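Local coordinates for protein phosphate transporter (Thermotoga maritima MSB8, PDB 6L85) that probably imports phosphate across the membrane in a sodium-dependent manner, as a bacterial relative of the human SLC20 carriers, at residues 324-327 with 328-332. Sequence-based numbering, arbitrary orientation.
Sequences FTVD and FSTAT. With NA (sodium ion), chain S.
T330 and S329 each fold a hydroxyl back onto the carbonyl one turn earlier in helix 320-339. OG1 of T330 donates to V326 O at 2.7 Å, and OG of S329 donates to T325 O at 2.8 Å. Each carbonyl also accepts the i+4 amide, T330 N on V326 O (2.9 Å) and S329 N on T325 O (3.0 Å), and in both cases hydroxyl and amide arrive from opposite faces of the carbonyl plane. The geometry follows from the first torsion: each hydroxyl stands anti to its own carbonyl carbon (chi1 -63° in T330, -52° in S329), which turns it toward the preceding turn. T332 repeats the pattern on F328 O, with OG1 above the carbonyl plane at 2.7 Å. These bonds satisfy the hydroxyls of S329 and T330 within a buried helix. D327 instead turns its carboxylate to a sodium ion, with OD2 of D327 2.2 Å from the metal, a site shared with the hydroxyls of T29 and S247 and the backbone O of Q243, consistent with sodium-coupled transport. A331 N donates to D327 O at 2.9 Å, another i+4 helix bond. V326 and T330 run side by side, CG1 of V326 lying 4.2 Å from OG1 of T330. Around the helix, D327 and A331 touch helix 231-258, V326 and T330 meet helix 346-357, and S329 touches helix 129-162. F324 and F328 reach helix 167-194, where the ring of F328 meets F178 edge-to-face.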
ATOM      1  N   PHE B 324      18.455  -6.201 -10.667  1.00 45.48           N
ATOM      2  CA  PHE B 324      17.222  -5.519 -11.046  1.00 42.22           C
ATOM      3  C   PHE B 324      16.405  -6.345 -12.041  1.00 45.40           C
ATOM      4  O   PHE B 324      15.195  -6.551 -11.851  1.00 39.43           O
ATOM      5  CB  PHE B 324      17.586  -4.156 -11.645  1.00 39.95           C
ATOM      6  CG  PHE B 324      16.401  -3.301 -12.036  1.00 41.89           C
ATOM      7  CD1 PHE B 324      15.830  -2.424 -11.121  1.00 37.07           C
ATOM      8  CD2 PHE B 324      15.893  -3.336 -13.336  1.00 40.77           C
ATOM      9  CE1 PHE B 324      14.756  -1.611 -11.479  1.00 36.75           C
ATOM     10  CE2 PHE B 324      14.831  -2.527 -13.701  1.00 40.96           C
ATOM     11  CZ  PHE B 324      14.257  -1.661 -12.764  1.00 41.07           C
ATOM     12  N   THR B 325      17.057  -6.807 -13.124  1.00 40.49           N
ATOM     13  CA  THR B 325      16.370  -7.575 -14.169  1.00 41.32           C
ATOM     14  C   THR B 325      15.865  -8.927 -13.652  1.00 41.52           C
ATOM     15  O   THR B 325      14.752  -9.351 -13.979  1.00 37.83           O
ATOM     16  CB  THR B 325      17.322  -7.758 -15.363  1.00 42.90           C
ATOM     17  OG1 THR B 325      17.583  -6.475 -15.951  1.00 46.09           O
ATOM     18  CG2 THR B 325      16.730  -8.679 -16.447  1.00 39.36           C
ATOM     19  N   VAL B 326      16.676  -9.612 -12.847  1.00 40.47           N
ATOM     20  CA  VAL B 326      16.311 -10.918 -12.305  1.00 42.26           C
ATOM     21  C   VAL B 326      15.078 -10.796 -11.423  1.00 43.11           C
ATOM     22  O   VAL B 326      14.135 -11.594 -11.515  1.00 41.70           O
ATOM     23  CB  VAL B 326      17.498 -11.510 -11.518  1.00 46.53           C
ATOM     24  CG1 VAL B 326      17.043 -12.635 -10.560  1.00 41.65           C
ATOM     25  CG2 VAL B 326      18.576 -11.994 -12.472  1.00 46.13           C
ATOM     26  N   ASP B 327      15.078  -9.793 -10.546  1.00 42.70           N
ATOM     27  CA  ASP B 327      13.935  -9.574  -9.671  1.00 42.67           C
ATOM     28  C   ASP B 327      12.688  -9.224 -10.458  1.00 40.02           C
ATOM     29  O   ASP B 327      11.612  -9.790 -10.218  1.00 36.97           O
ATOM     30  CB  ASP B 327      14.233  -8.454  -8.684  1.00 39.90           C
ATOM     31  CG  ASP B 327      15.270  -8.834  -7.659  1.00 45.09           C
ATOM     32  OD1 ASP B 327      15.503 -10.045  -7.448  1.00 56.39           O
ATOM     33  OD2 ASP B 327      15.839  -7.903  -7.042  1.00 52.00           O
ATOM     34  N   PHE B 328      12.793  -8.251 -11.373  1.00 39.72           N
ATOM     35  CA  PHE B 328      11.620  -7.877 -12.151  1.00 41.42           C
ATOM     36  C   PHE B 328      11.018  -9.092 -12.846  1.00 43.73           C
ATOM     37  O   PHE B 328       9.799  -9.322 -12.777  1.00 37.34           O
ATOM     38  CB  PHE B 328      11.966  -6.799 -13.179  1.00 38.47           C
ATOM     39  CG  PHE B 328      10.754  -6.274 -13.912  1.00 41.75           C
ATOM     40  CD1 PHE B 328      10.230  -6.959 -15.001  1.00 40.42           C
ATOM     41  CD2 PHE B 328      10.098  -5.135 -13.460  1.00 41.40           C
ATOM     42  CE1 PHE B 328       9.088  -6.486 -15.660  1.00 45.80           C
ATOM     43  CE2 PHE B 328       8.981  -4.654 -14.107  1.00 37.89           C
ATOM     44  CZ  PHE B 328       8.467  -5.334 -15.208  1.00 44.95           C
ATOM     45  N   SER B 329      11.863  -9.888 -13.519  1.00 38.02           N
ATOM     46  CA  SER B 329      11.348 -11.023 -14.285  1.00 37.64           C
ATOM     47  C   SER B 329      10.754 -12.084 -13.373  1.00 37.77           C
ATOM     48  O   SER B 329       9.733 -12.695 -13.711  1.00 38.08           O
ATOM     49  CB  SER B 329      12.461 -11.631 -15.142  1.00 38.68           C
ATOM     50  OG  SER B 329      13.085 -10.610 -15.908  1.00 44.75           O
ATOM     51  N   THR B 330      11.398 -12.337 -12.228  1.00 35.97           N
ATOM     52  CA  THR B 330      10.869 -13.297 -11.274  1.00 39.13           C
ATOM     53  C   THR B 330       9.493 -12.877 -10.781  1.00 42.72           C
ATOM     54  O   THR B 330       8.541 -13.672 -10.792  1.00 36.48           O
ATOM     55  CB  THR B 330      11.819 -13.417 -10.094  1.00 40.61           C
ATOM     56  OG1 THR B 330      13.065 -13.914 -10.570  1.00 43.50           O
ATOM     57  CG2 THR B 330      11.239 -14.360  -9.040  1.00 39.33           C
ATOM     58  N   ALA B 331       9.377 -11.619 -10.351  1.00 40.78           N
ATOM     59  CA  ALA B 331       8.139 -11.141  -9.756  1.00 40.50           C
ATOM     60  C   ALA B 331       7.017 -11.134 -10.774  1.00 39.47           C
ATOM     61  O   ALA B 331       5.887 -11.529 -10.457  1.00 36.47           O
ATOM     62  CB  ALA B 331       8.342  -9.745  -9.167  1.00 37.31           C
ATOM     63  N   THR B 332       7.313 -10.694 -11.999  1.00 36.52           N
ATOM     64  CA  THR B 332       6.314 -10.731 -13.067  1.00 42.67           C
ATOM     65  C   THR B 332       5.834 -12.152 -13.337  1.00 42.94           C
ATOM     66  O   THR B 332       4.622 -12.409 -13.397  1.00 40.64           O
ATOM     67  CB  THR B 332       6.900 -10.130 -14.342  1.00 44.91           C
ATOM     68  OG1 THR B 332       7.452  -8.845 -14.032  1.00 38.25           O
ATOM     69  CG2 THR B 332       5.814 -10.004 -15.424  1.00 41.49           C
TER
HETATM   70 NA    NA S 504      16.988  -6.639  -5.639  1.00 51.35          NA